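Local structure of UDP-glucose:anthocyanidin 3-O-glucosyltransferase (Clitoria ternatea, 4REL) at residues Gln280-Val285 / Trp298-Ser303; Glu287-Ser292 / Lys397-Ile402; Tyr145-Leu150 / Leu164-Gly169; Arg152-Cys155 / Asn161-Leu164; Lys27-Ala32 / Asn57-Phe62. The protein is a plant glycosyltransferase of the GT-B fold, in which two Rossmann-like domains face each other across a cleft. All coordinates share one frame; numbering follows the deposited sequence.

Contact 1. Residues Gln280-Val285 / Trp298-Ser303; sequences QEVVAV and WALKES
Within the beta-alpha-beta unit formed by strand 266-270, helix 279-292 and strand 296-299, Val285 and Val282 pack on Trp298 of the last strand, and Val282 also touches Leu300 just beyond it. The chain thus folds its helix back over the sheet strand that follows it, and the Trp298 indole is the platform between them. Val285 comes in over one face: its CG1 sits 3.6 Å from the centroid of the six-membered ring of Trp298, 18° off the ring normal, a CH-pi contact. That branch lies opposite the backbone N about the first side-chain bond (chi1 166°), which directs it at the ring, and Val285 CG1 comes to 3.5 Å from Trp298 CH2. The other face is covered by Leu300, just after the strand, whose CD2 stands 4.1 Å above the Trp298 plane and toward its rim. At the edge, near the ring plane, Val282 O approaches Trp298 CH2 to 3.5 Å, while Val282 CG1 meets the same carbon at 3.9 Å with its side chain roughly perpendicular to the indole. A looser touch of 4.5 Å joins Val282 CG1 to Leu300 CD1. Around this group, Phe271 meets the indole at a steep ring angle, Ala286 and Leu289 add further helix residues, and Val269 touches it from strand 266-270. No hydrogen bond crosses between the segments. Helix and strand are therefore joined here by buried dispersion contacts, with the polarisable indole sandwiched between two aliphatic branches and one carbonyl oxygen set against its ring edge.

Contact 2. Residues Glu287-Ser292 / Lys397-Ile402; sequences EALEES and KSLNLI
Beside the touching pair Ser292 and Leu399 no aromatic ring takes part; the flat group at the seam is the amide of Asn400, whose ND2 donates to a water at 2.9 Å from that nitrogen. The water in turn donates to Ser292 O, 3.0 Å from it, and so bridges the two helices, while the same ND2 also bonds Val396 O one turn back. Helix segments 287-292 and 397-402 run with their axes 10.4 Å apart at closest approach, at an angle of 49°. Between them a single branch does most of the touching. Leu399 has CG opposite its own carbonyl carbon (chi1 -74°), and its CD1 reaches Ser292 CB at 4.0 Å. The same methyl lies 4.2 Å from CD2 of Leu289, a residue that starts out away from helix 397-402 and comes back toward it at its tip, the two leucines meeting at about a right angle. Ser292 OG, though also beside that methyl, donates to Leu289 O at 2.8 Å, tilted 28° from the carbonyl plane, and is also bonded to Phe294 N. Ile360 of strand 359-361 also touches Leu399. The chemistry divides accordingly: Leu399 CD1 makes the apolar contacts with Leu289 and Ser292, the serine hydroxyl is satisfied within its own part of the chain, and a water carries the polar link between the helices.

Contact 3. Residues Tyr145-Leu150 / Leu164-Gly169; sequences YFNIDL and LDFLPG
This is a partly buried, mainly apolar contact between Asn147, just before helix 148-157, and Leu150 in its first turn, and Phe166 and Leu167 in the loop that follows that helix. The Phe166 ring is its centre. Leu150 CB lies over one face, 3.9 Å from the centroid of the Phe166 ring and 17° off its normal, a CH-pi contact, and Leu150 CD1 reaches Phe166 CD1 at 3.7 Å; the two side chains run past one another in opposite directions. The far face is backed by Leu164 CA, from the residue that opens the turn. Phe166 can offer its ring this way because CG stands between its backbone N and carbonyl carbon (chi1 51°), folding the ring back over the turn. Next to it, Leu167 CD2 closes on Asn147 ND2 at 3.3 Å, methyl against amide. That ND2 is bonded to Ser143 O and Tyr225 OH, and OD1 accepts from a water, 2.8 Å from Asn147 OD1, that also donates to Phe166 O at 2.7 Å. Although Asn147 occupies the N-cap position, its side chain makes no capping bond, its amide bonding locally to Ser143 and, at longer range, to Tyr225 and, through the water, Phe166. Tyr145, just upstream, touches the bound 3,5,7-trihydroxy-2-(4-hydroxyphenyl)-4H-chromen-4-one and belongs to its pocket. On the loop side the arrangement is a type I beta turn from Leu164 to Leu167, closed by the Leu167 N to Leu164 O bond and carrying an aromatic at its third position, laid against the first turn of a helix.

Contact 4. Residues Arg152-Cys155 / Asn161-Leu164; sequences RDKC and NATL
Residues 161-164 pass helix segment 152-155 in irregular loop backbone, extended at Ala162 and Thr163, coming nearest where the CA atoms of Lys154 and Leu164 are 8.1 Å apart. Lys154 carries the contact almost alone. Its CG is placed opposite the backbone N, and the chain then bends twice near its end (chi3 -94°, chi4 -89°), so that it folds along the loop backbone and does not stretch straight past it. The methylene part does the apolar work: CD of Lys154 lies 3.7 Å from CD2 of Leu164, the two side chains meeting at a slant. The ammonium end reaches past Leu164 to the peptide before it, where Lys154 NZ makes a weak hydrogen bond of 3.4 Å to Thr163 O. Lys154 CD is nearly as close to that oxygen, 3.6 Å from Thr163 O, so the carbonyl is met by the flank of the chain as well as its tip. Ala162 CB rests at 4.2 Å from Lys154 NZ. The stronger partner of this charge is Asp158, four residues on and just past the end of the helix, in a salt bridge consistent with the bent end of the chain; Thr163 OG1 is bonded to Asp165. Residues 161-164 pair antiparallel with the returning loop through backbone bonds of Ala162 with Val175 and Leu164 with Leu173, and Val175 also touches Lys154 and Cys155, so both arms of the loop pack on helix 148-157.

Contact 5. Residues Lys27-Ala32 / Asn57-Phe62; sequences KLAHIA and NNIRVF. With ACT (acetate ion), chain G.
At the rim of the parallel sheet in the N-terminal half, Asn58, just before edge strand 59-64, and Ile59, its first residue, meet Ala29 in the last turn of helix 18-31. Asn58 ND2 donates to Ala29 O at 3.1 Å, with an N-H...O angle of 157°; the oxygen lies 15° out of the amide plane of Asn58. The same ND2 is bonded to Thr35 O, so one amide nitrogen ties the helix end to the turn that follows it. Asn58 OD1 takes a hydrogen bond from a water 2.6 Å away, which also bonds weakly to Ala29 O. Ala29 CB packs on Ile59 CG1 at 3.7 Å and lies against the Asn58 amide. In the Rossmann-like order, helix 18-31 leads from strand 6-10 to strand 36-42, which pairs with 59-64 through backbone bonds between Phe37 and both Asn58 and Arg60. Near the start of the strand, Arg60, extended from CG to NE, grips an acetate ion, probably from the crystallisation liquor, with the guanidinium edge toward it: Arg60 NH1 bonds acetate O at 2.8 Å and Arg60 NH2 bonds OXT at 2.9 Å. Ser36 OG also bonds the ion, and Asn58 CB touches its carboxylate carbon at 3.6 Å.

Contacts 1 and 2 share helix 279-292 and lie 15 Å apart between centres; they touch where Trp298 CE3 meets Leu289 CD1 at 3.7 Å, so the helix is held by strand 296-299 and by helix 392-403. Contacts 3 and 4, centres 9 Å apart, share Leu164 and helix 148-157, and join where Phe166 CE2 packs on Lys154 CD at 3.6 Å. This second pair adjoins the pocket: Tyr145 touches the ligand, while the side chains of Leu167 and Leu164 are each about 13 Å from it. Contact 5 stands apart, about 39 Å from contact 1 and 46 Å from contact 2 between centres, across the chain's centre from both.

Contact 1. Residues Gln280-Val285 / Trp298-Ser303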
# COMPACT_ATOMS: atom_id res chain seq x y z
N GLN A 280 16.58 0.83 -18.95
CA GLN A 280 17.93 1.23 -18.58
C GLN A 280 18.17 1.14 -17.07
O GLN A 280 19.29 0.91 -16.63
CB GLN A 280 18.26 2.64 -19.12
CG GLN A 280 17.36 3.76 -18.60
CD GLN A 280 16.16 4.03 -19.50
OE1 GLN A 280 15.61 3.12 -20.12
NE2 GLN A 280 15.75 5.29 -19.57
N GLU A 281 17.12 1.31 -16.28
CA GLU A 281 17.26 1.15 -14.83
C GLU A 281 17.31 -0.31 -14.42
O GLU A 281 17.98 -0.66 -13.44
CB GLU A 281 16.16 1.90 -14.07
CG GLU A 281 16.46 3.37 -13.97
CD GLU A 281 15.45 4.12 -13.16
OE1 GLU A 281 14.67 4.89 -13.77
OE2 GLU A 281 15.43 3.97 -11.92
N VAL A 282 16.60 -1.17 -15.16
CA VAL A 282 16.71 -2.61 -14.92
C VAL A 282 18.15 -3.04 -15.16
O VAL A 282 18.74 -3.77 -14.36
CB VAL A 282 15.76 -3.41 -15.82
CG1 VAL A 282 15.94 -4.90 -15.56
CG2 VAL A 282 14.32 -3.00 -15.57
N VAL A 283 18.73 -2.58 -16.27
CA VAL A 283 20.12 -2.87 -16.57
C VAL A 283 21.04 -2.35 -15.47
O VAL A 283 21.95 -3.04 -15.03
CB VAL A 283 20.56 -2.27 -17.92
CG1 VAL A 283 22.08 -2.40 -18.09
CG2 VAL A 283 19.83 -2.95 -19.07
N ALA A 284 20.79 -1.11 -15.03
CA ALA A 284 21.59 -0.51 -13.97
C ALA A 284 21.53 -1.31 -12.67
O ALA A 284 22.55 -1.48 -11.99
CB ALA A 284 21.15 0.93 -13.71
N VAL A 285 20.34 -1.78 -12.33
CA VAL A 285 20.17 -2.61 -11.13
C VAL A 285 21.02 -3.88 -11.25
O VAL A 285 21.76 -4.22 -10.32
CB VAL A 285 18.69 -2.95 -10.88
CG1 VAL A 285 18.55 -4.07 -9.85
CG2 VAL A 285 17.94 -1.69 -10.42
N TRP A 298 16.43 -11.18 -6.22
CA TRP A 298 15.75 -10.16 -7.00
C TRP A 298 14.47 -10.77 -7.56
O TRP A 298 14.52 -11.72 -8.36
CB TRP A 298 16.66 -9.67 -8.13
CG TRP A 298 16.15 -8.53 -8.98
CD1 TRP A 298 14.97 -7.85 -8.83
CD2 TRP A 298 16.82 -7.93 -10.10
NE1 TRP A 298 14.87 -6.86 -9.79
CE2 TRP A 298 15.99 -6.90 -10.59
CE3 TRP A 298 18.04 -8.18 -10.74
CZ2 TRP A 298 16.34 -6.12 -11.68
CZ3 TRP A 298 18.38 -7.40 -11.84
CH2 TRP A 298 17.54 -6.38 -12.30
N ALA A 299 13.32 -10.25 -7.11
CA ALA A 299 12.04 -10.68 -7.63
C ALA A 299 11.78 -9.79 -8.83
O ALA A 299 11.57 -8.59 -8.69
CB ALA A 299 10.95 -10.51 -6.59
N LEU A 300 11.83 -10.41 -10.01
CA LEU A 300 11.80 -9.70 -11.29
C LEU A 300 10.83 -10.41 -12.23
O LEU A 300 10.91 -11.63 -12.42
CB LEU A 300 13.21 -9.69 -11.90
CG LEU A 300 13.40 -9.06 -13.28
CD1 LEU A 300 13.21 -7.55 -13.22
CD2 LEU A 300 14.78 -9.38 -13.84
N LYS A 301 9.91 -9.65 -12.84
CA LYS A 301 8.99 -10.23 -13.82
C LYS A 301 9.71 -10.92 -14.96
O LYS A 301 10.72 -10.42 -15.48
CB LYS A 301 8.04 -9.17 -14.39
CG LYS A 301 6.90 -8.79 -13.45
CD LYS A 301 5.91 -7.85 -14.13
CE LYS A 301 4.89 -7.30 -13.12
NZ LYS A 301 3.99 -6.27 -13.71
N GLU A 302 9.17 -12.07 -15.35
CA GLU A 302 9.72 -12.94 -16.37
C GLU A 302 10.02 -12.21 -17.68
O GLU A 302 11.02 -12.48 -18.35
CB GLU A 302 8.67 -14.02 -16.62
CG GLU A 302 9.11 -15.22 -17.39
CD GLU A 302 8.06 -16.30 -17.37
OE1 GLU A 302 7.19 -16.31 -18.27
OE2 GLU A 302 8.08 -17.13 -16.44
N SER A 303 9.15 -11.28 -18.04
CA SER A 303 9.25 -10.58 -19.31
C SER A 303 10.45 -9.64 -19.35
O SER A 303 10.85 -9.16 -20.41
CB SER A 303 7.96 -9.81 -19.58
OG SER A 303 7.56 -9.10 -18.44

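Contact 2. Residues Glu287-Ser292 / Lys397-Ile402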
# COMPACT_ATOMS: atom_id res chain seq x y z
N GLU A 287 23.71 -4.46 -13.18
CA GLU A 287 25.14 -4.12 -13.15
C GLU A 287 25.64 -3.84 -11.74
O GLU A 287 26.72 -4.28 -11.35
CB GLU A 287 25.41 -2.91 -14.04
CG GLU A 287 25.22 -3.20 -15.52
CD GLU A 287 25.42 -1.97 -16.37
OE1 GLU A 287 25.51 -0.85 -15.81
OE2 GLU A 287 25.48 -2.12 -17.61
N ALA A 288 24.84 -3.09 -10.98
CA ALA A 288 25.21 -2.71 -9.62
C ALA A 288 25.21 -3.93 -8.71
O ALA A 288 26.11 -4.10 -7.89
CB ALA A 288 24.27 -1.65 -9.07
N LEU A 289 24.19 -4.77 -8.84
CA LEU A 289 24.13 -5.97 -8.02
C LEU A 289 25.35 -6.85 -8.28
O LEU A 289 26.01 -7.29 -7.34
CB LEU A 289 22.84 -6.75 -8.29
CG LEU A 289 21.57 -6.21 -7.64
CD1 LEU A 289 20.36 -7.04 -8.08
CD2 LEU A 289 21.68 -6.19 -6.13
N GLU A 290 25.67 -7.07 -9.55
CA GLU A 290 26.82 -7.91 -9.89
C GLU A 290 28.12 -7.29 -9.38
O GLU A 290 28.95 -7.97 -8.77
CB GLU A 290 26.92 -8.15 -11.40
CG GLU A 290 28.13 -8.99 -11.78
CD GLU A 290 28.11 -9.48 -13.21
OE1 GLU A 290 27.20 -9.09 -13.97
OE2 GLU A 290 29.00 -10.28 -13.57
N GLU A 291 28.31 -6.00 -9.63
CA GLU A 291 29.55 -5.34 -9.26
C GLU A 291 29.71 -5.28 -7.74
O GLU A 291 30.83 -5.35 -7.24
CB GLU A 291 29.63 -3.94 -9.88
CG GLU A 291 31.04 -3.52 -10.28
CD GLU A 291 31.57 -2.38 -9.44
OE1 GLU A 291 30.82 -1.39 -9.24
OE2 GLU A 291 32.73 -2.46 -8.98
N SER A 292 28.60 -5.18 -7.02
CA SER A 292 28.64 -5.03 -5.56
C SER A 292 29.22 -6.25 -4.87
O SER A 292 29.82 -6.12 -3.81
CB SER A 292 27.24 -4.72 -5.00
OG SER A 292 26.45 -5.90 -4.91
N LYS A 397 26.87 2.37 -4.27
CA LYS A 397 27.15 3.17 -3.08
C LYS A 397 26.07 2.99 -2.01
O LYS A 397 26.39 2.82 -0.85
CB LYS A 397 27.35 4.65 -3.42
CG LYS A 397 28.65 4.91 -4.19
CD LYS A 397 28.79 6.37 -4.61
CE LYS A 397 30.05 6.56 -5.47
NZ LYS A 397 30.26 7.99 -5.84
N SER A 398 24.80 2.99 -2.42
CA SER A 398 23.71 2.81 -1.45
C SER A 398 23.75 1.42 -0.81
O SER A 398 23.49 1.28 0.39
CB SER A 398 22.35 3.05 -2.11
OG SER A 398 22.24 4.40 -2.53
N LEU A 399 24.06 0.41 -1.62
CA LEU A 399 24.16 -0.96 -1.11
C LEU A 399 25.26 -1.06 -0.07
O LEU A 399 25.07 -1.67 0.98
CB LEU A 399 24.42 -1.95 -2.25
CG LEU A 399 23.23 -2.25 -3.17
CD1 LEU A 399 23.68 -2.93 -4.46
CD2 LEU A 399 22.26 -3.14 -2.44
N ASN A 400 26.41 -0.44 -0.35
CA ASN A 400 27.50 -0.49 0.62
C ASN A 400 27.19 0.24 1.91
O ASN A 400 27.50 -0.24 3.00
CB ASN A 400 28.80 0.05 0.01
CG ASN A 400 29.54 -1.00 -0.79
OD1 ASN A 400 30.31 -1.79 -0.23
ND2 ASN A 400 29.32 -1.02 -2.09
N LEU A 401 26.57 1.41 1.78
CA LEU A 401 26.21 2.23 2.92
C LEU A 401 25.37 1.44 3.92
O LEU A 401 25.73 1.36 5.10
CB LEU A 401 25.44 3.47 2.47
CG LEU A 401 24.86 4.33 3.60
CD1 LEU A 401 26.00 4.90 4.43
CD2 LEU A 401 24.01 5.45 3.03
N ILE A 402 24.28 0.84 3.44
CA ILE A 402 23.36 0.13 4.32
C ILE A 402 23.88 -1.23 4.78
O ILE A 402 23.77 -1.58 5.95
CB ILE A 402 21.99 -0.06 3.64
CG1 ILE A 402 21.39 1.29 3.20
CG2 ILE A 402 21.03 -0.84 4.54
CD1 ILE A 402 21.14 2.27 4.33
O HOH W 1 30.64 -3.30 -3.29

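Contact 3. Residues Tyr145-Leu150 / Leu164-Gly169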
# COMPACT_ATOMS: atom_id res chain seq x y z
N TYR A 145 -4.20 16.00 0.58
CA TYR A 145 -5.49 16.25 -0.03
C TYR A 145 -6.28 17.38 0.62
O TYR A 145 -7.27 17.86 0.07
CB TYR A 145 -6.28 14.93 -0.12
CG TYR A 145 -5.50 13.96 -0.97
CD1 TYR A 145 -5.44 14.12 -2.34
CD2 TYR A 145 -4.74 12.94 -0.39
CE1 TYR A 145 -4.68 13.28 -3.13
CE2 TYR A 145 -3.99 12.08 -1.18
CZ TYR A 145 -3.97 12.26 -2.55
OH TYR A 145 -3.22 11.43 -3.35
N PHE A 146 -5.81 17.84 1.78
CA PHE A 146 -6.38 19.01 2.44
C PHE A 146 -5.62 20.29 2.15
O PHE A 146 -5.95 21.35 2.70
CB PHE A 146 -6.46 18.76 3.94
CG PHE A 146 -7.44 17.68 4.30
CD1 PHE A 146 -8.73 18.01 4.66
CD2 PHE A 146 -7.06 16.34 4.26
CE1 PHE A 146 -9.65 17.02 4.99
CE2 PHE A 146 -7.97 15.35 4.58
CZ PHE A 146 -9.26 15.69 4.95
N ASN A 147 -4.63 20.21 1.27
CA ASN A 147 -3.75 21.34 1.01
C ASN A 147 -3.35 21.43 -0.46
O ASN A 147 -2.25 21.86 -0.78
CB ASN A 147 -2.49 21.25 1.88
CG ASN A 147 -2.80 21.36 3.36
OD1 ASN A 147 -2.91 22.47 3.90
ND2 ASN A 147 -2.93 20.22 4.03
N ILE A 148 -4.26 21.05 -1.36
CA ILE A 148 -3.94 20.99 -2.78
C ILE A 148 -3.51 22.35 -3.35
O ILE A 148 -2.51 22.44 -4.07
CB ILE A 148 -5.11 20.41 -3.61
CG1 ILE A 148 -5.42 18.99 -3.14
CG2 ILE A 148 -4.79 20.44 -5.10
CD1 ILE A 148 -6.75 18.47 -3.60
N ASP A 149 -4.24 23.42 -3.00
CA ASP A 149 -3.90 24.74 -3.55
C ASP A 149 -2.52 25.21 -3.09
O ASP A 149 -1.74 25.75 -3.89
CB ASP A 149 -4.98 25.76 -3.21
CG ASP A 149 -6.31 25.43 -3.88
OD1 ASP A 149 -6.32 24.60 -4.81
OD2 ASP A 149 -7.34 26.01 -3.48
N LEU A 150 -2.19 25.01 -1.81
CA LEU A 150 -0.87 25.39 -1.31
C LEU A 150 0.21 24.57 -1.98
O LEU A 150 1.27 25.09 -2.35
CB LEU A 150 -0.78 25.19 0.21
CG LEU A 150 -1.58 26.13 1.10
CD1 LEU A 150 -1.31 25.82 2.57
CD2 LEU A 150 -1.26 27.59 0.77
N LEU A 164 7.69 21.38 2.63
CA LEU A 164 6.27 21.66 2.73
C LEU A 164 5.92 21.98 4.18
O LEU A 164 5.14 21.27 4.83
CB LEU A 164 5.44 20.45 2.24
CG LEU A 164 5.75 19.95 0.83
CD1 LEU A 164 4.78 18.86 0.40
CD2 LEU A 164 5.73 21.09 -0.18
N ASP A 165 6.50 23.06 4.69
CA ASP A 165 6.39 23.38 6.11
C ASP A 165 4.96 23.61 6.56
O ASP A 165 4.65 23.47 7.75
CB ASP A 165 7.27 24.58 6.46
CG ASP A 165 8.74 24.31 6.23
OD1 ASP A 165 9.20 24.48 5.08
OD2 ASP A 165 9.43 23.94 7.21
N PHE A 166 4.07 23.93 5.62
CA PHE A 166 2.67 24.20 5.96
C PHE A 166 1.87 22.95 6.36
O PHE A 166 0.72 23.07 6.78
CB PHE A 166 1.96 24.94 4.81
CG PHE A 166 2.13 24.30 3.46
CD1 PHE A 166 1.34 23.22 3.08
CD2 PHE A 166 3.04 24.81 2.56
CE1 PHE A 166 1.50 22.64 1.83
CE2 PHE A 166 3.20 24.23 1.30
CZ PHE A 166 2.42 23.14 0.94
N LEU A 167 2.47 21.78 6.21
CA LEU A 167 1.84 20.53 6.64
C LEU A 167 2.36 20.17 8.02
O LEU A 167 3.52 19.79 8.16
CB LEU A 167 2.19 19.39 5.66
CG LEU A 167 1.88 19.56 4.18
CD1 LEU A 167 2.44 18.38 3.39
CD2 LEU A 167 0.37 19.71 3.94
N PRO A 168 1.50 20.27 9.04
CA PRO A 168 1.97 19.95 10.40
C PRO A 168 2.53 18.53 10.51
O PRO A 168 1.90 17.56 10.06
CB PRO A 168 0.70 20.13 11.25
CG PRO A 168 -0.08 21.17 10.51
CD PRO A 168 0.12 20.80 9.05
N GLY A 169 3.72 18.43 11.09
CA GLY A 169 4.37 17.15 11.30
C GLY A 169 5.11 16.61 10.09
O GLY A 169 5.83 15.62 10.17
O HOH W 2 -1.96 23.38 6.39

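Contact 4. Residues Arg152-Cys155 / Asn161-Leu164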
# COMPACT_ATOMS: atom_id res chain seq x y z
N ARG A 152 0.09 22.98 -4.97
CA ARG A 152 0.24 23.36 -6.38
C ARG A 152 0.99 24.67 -6.51
O ARG A 152 1.86 24.82 -7.38
CB ARG A 152 -1.11 23.47 -7.07
CG ARG A 152 -1.80 22.13 -7.21
CD ARG A 152 -3.08 22.23 -8.01
NE ARG A 152 -3.62 20.91 -8.32
CZ ARG A 152 -4.83 20.71 -8.82
NH1 ARG A 152 -5.63 21.74 -9.05
NH2 ARG A 152 -5.24 19.48 -9.09
N ASP A 153 0.67 25.62 -5.64
CA ASP A 153 1.34 26.92 -5.70
C ASP A 153 2.83 26.78 -5.41
O ASP A 153 3.67 27.32 -6.13
CB ASP A 153 0.69 27.91 -4.73
CG ASP A 153 1.04 29.35 -5.07
OD1 ASP A 153 1.15 29.66 -6.28
OD2 ASP A 153 1.22 30.17 -4.14
N LYS A 154 3.17 26.03 -4.35
CA LYS A 154 4.57 25.82 -4.00
C LYS A 154 5.32 25.03 -5.08
O LYS A 154 6.44 25.37 -5.43
CB LYS A 154 4.69 25.14 -2.63
CG LYS A 154 6.13 25.00 -2.13
CD LYS A 154 6.19 24.76 -0.63
CE LYS A 154 6.37 26.05 0.15
NZ LYS A 154 7.81 26.42 0.35
N CYS A 155 4.69 23.98 -5.61
CA CYS A 155 5.36 23.17 -6.63
C CYS A 155 5.60 23.97 -7.91
O CYS A 155 6.55 23.69 -8.64
CB CYS A 155 4.57 21.90 -6.94
SG CYS A 155 4.57 20.73 -5.57
N ASN A 161 13.52 21.19 -4.11
CA ASN A 161 13.83 20.66 -2.79
C ASN A 161 13.24 21.50 -1.64
O ASN A 161 13.61 21.31 -0.48
CB ASN A 161 15.34 20.50 -2.61
CG ASN A 161 16.09 21.81 -2.75
OD1 ASN A 161 15.55 22.81 -3.23
ND2 ASN A 161 17.36 21.82 -2.34
N ALA A 162 12.33 22.41 -1.97
CA ALA A 162 11.70 23.26 -0.95
C ALA A 162 10.79 22.41 -0.09
O ALA A 162 10.09 21.53 -0.60
CB ALA A 162 10.91 24.38 -1.60
N THR A 163 10.77 22.69 1.21
CA THR A 163 10.03 21.86 2.15
C THR A 163 8.58 22.32 2.29
O THR A 163 8.27 23.49 2.06
CB THR A 163 10.72 21.83 3.53
OG1 THR A 163 11.00 23.17 3.96
CG2 THR A 163 12.03 21.07 3.45
N LEU A 164 7.69 21.38 2.63
CA LEU A 164 6.27 21.66 2.73
C LEU A 164 5.92 21.98 4.18
O LEU A 164 5.14 21.27 4.83
CB LEU A 164 5.44 20.45 2.24
CG LEU A 164 5.75 19.95 0.83
CD1 LEU A 164 4.78 18.86 0.40
CD2 LEU A 164 5.73 21.09 -0.18

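Contact 5. Residues Lys27-Ala32 / Asn57-Phe62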
# COMPACT_ATOMS: atom_id res chain seq x y z
N LYS A 27 -11.12 -9.71 9.81
CA LYS A 27 -11.02 -9.45 11.25
C LYS A 27 -12.37 -9.06 11.83
O LYS A 27 -12.76 -9.53 12.90
CB LYS A 27 -10.01 -8.34 11.54
CG LYS A 27 -8.55 -8.71 11.25
CD LYS A 27 -7.64 -7.48 11.35
CE LYS A 27 -6.25 -7.78 10.78
NZ LYS A 27 -5.37 -6.57 10.87
N LEU A 28 -13.07 -8.18 11.12
CA LEU A 28 -14.39 -7.72 11.57
C LEU A 28 -15.40 -8.87 11.55
O LEU A 28 -16.24 -8.98 12.45
CB LEU A 28 -14.90 -6.58 10.67
CG LEU A 28 -14.09 -5.29 10.76
CD1 LEU A 28 -14.55 -4.30 9.68
CD2 LEU A 28 -14.20 -4.66 12.15
N ALA A 29 -15.35 -9.71 10.52
CA ALA A 29 -16.28 -10.82 10.40
C ALA A 29 -16.05 -11.86 11.50
O ALA A 29 -16.99 -12.50 11.98
CB ALA A 29 -16.18 -11.46 9.03
N HIS A 30 -14.79 -12.05 11.89
CA HIS A 30 -14.47 -13.03 12.92
C HIS A 30 -14.98 -12.60 14.29
O HIS A 30 -15.47 -13.43 15.09
CB HIS A 30 -12.96 -13.27 12.97
CG HIS A 30 -12.56 -14.43 13.82
ND1 HIS A 30 -12.04 -14.27 15.09
CD2 HIS A 30 -12.59 -15.76 13.59
CE1 HIS A 30 -11.77 -15.46 15.60
NE2 HIS A 30 -12.10 -16.38 14.71
N ILE A 31 -14.89 -11.31 14.58
CA ILE A 31 -15.29 -10.81 15.89
C ILE A 31 -16.80 -10.58 15.97
O ILE A 31 -17.38 -10.57 17.07
CB ILE A 31 -14.50 -9.52 16.29
CG1 ILE A 31 -14.58 -9.31 17.81
CG2 ILE A 31 -15.01 -8.31 15.53
CD1 ILE A 31 -13.47 -8.40 18.35
N ALA A 32 -17.44 -10.44 14.82
CA ALA A 32 -18.88 -10.25 14.74
C ALA A 32 -19.53 -11.27 13.82
O ALA A 32 -20.05 -10.91 12.76
CB ALA A 32 -19.21 -8.82 14.27
N ASN A 57 -18.46 -17.86 6.87
CA ASN A 57 -19.84 -17.94 6.42
C ASN A 57 -20.55 -16.59 6.36
O ASN A 57 -21.49 -16.42 5.58
CB ASN A 57 -20.61 -18.91 7.32
CG ASN A 57 -19.92 -20.25 7.46
OD1 ASN A 57 -19.42 -20.81 6.48
ND2 ASN A 57 -19.87 -20.77 8.68
N ASN A 58 -20.11 -15.63 7.16
CA ASN A 58 -20.77 -14.33 7.18
C ASN A 58 -20.18 -13.30 6.19
O ASN A 58 -20.58 -12.13 6.20
CB ASN A 58 -20.86 -13.76 8.60
CG ASN A 58 -19.50 -13.51 9.24
OD1 ASN A 58 -18.52 -14.21 8.97
ND2 ASN A 58 -19.44 -12.50 10.11
N ILE A 59 -19.25 -13.75 5.35
CA ILE A 59 -18.76 -12.93 4.24
C ILE A 59 -19.29 -13.51 2.94
O ILE A 59 -19.15 -14.72 2.68
CB ILE A 59 -17.22 -12.87 4.18
CG1 ILE A 59 -16.65 -12.25 5.46
CG2 ILE A 59 -16.79 -12.08 2.95
CD1 ILE A 59 -15.12 -12.18 5.50
N ARG A 60 -19.94 -12.68 2.14
CA ARG A 60 -20.46 -13.11 0.85
C ARG A 60 -19.90 -12.20 -0.21
O ARG A 60 -19.71 -11.01 0.04
CB ARG A 60 -21.99 -13.05 0.84
CG ARG A 60 -22.63 -14.04 1.80
CD ARG A 60 -24.10 -13.75 2.04
NE ARG A 60 -24.65 -14.64 3.07
CZ ARG A 60 -24.66 -14.37 4.37
NH1 ARG A 60 -24.17 -13.22 4.81
NH2 ARG A 60 -25.16 -15.25 5.23
N VAL A 61 -19.64 -12.75 -1.39
CA VAL A 61 -18.97 -11.99 -2.44
C VAL A 61 -19.93 -11.70 -3.58
O VAL A 61 -20.64 -12.60 -4.05
CB VAL A 61 -17.74 -12.76 -2.95
CG1 VAL A 61 -17.10 -12.03 -4.12
CG2 VAL A 61 -16.74 -12.93 -1.82
N PHE A 62 -19.97 -10.45 -4.02
CA PHE A 62 -20.85 -10.04 -5.12
C PHE A 62 -20.05 -9.36 -6.21
O PHE A 62 -18.96 -8.83 -5.96
CB PHE A 62 -21.98 -9.15 -4.60
CG PHE A 62 -22.78 -9.80 -3.50
CD1 PHE A 62 -23.77 -10.71 -3.81
CD2 PHE A 62 -22.51 -9.53 -2.16
CE1 PHE A 62 -24.49 -11.34 -2.81
CE2 PHE A 62 -23.23 -10.16 -1.16
CZ PHE A 62 -24.22 -11.06 -1.48
C ACT G . -24.40 -14.08 8.37
O ACT G . -24.61 -13.18 7.53
OXT ACT G . -24.31 -15.28 8.03
CH3 ACT G . -24.38 -13.71 9.83
O HOH W 3 -16.53 -14.96 10.52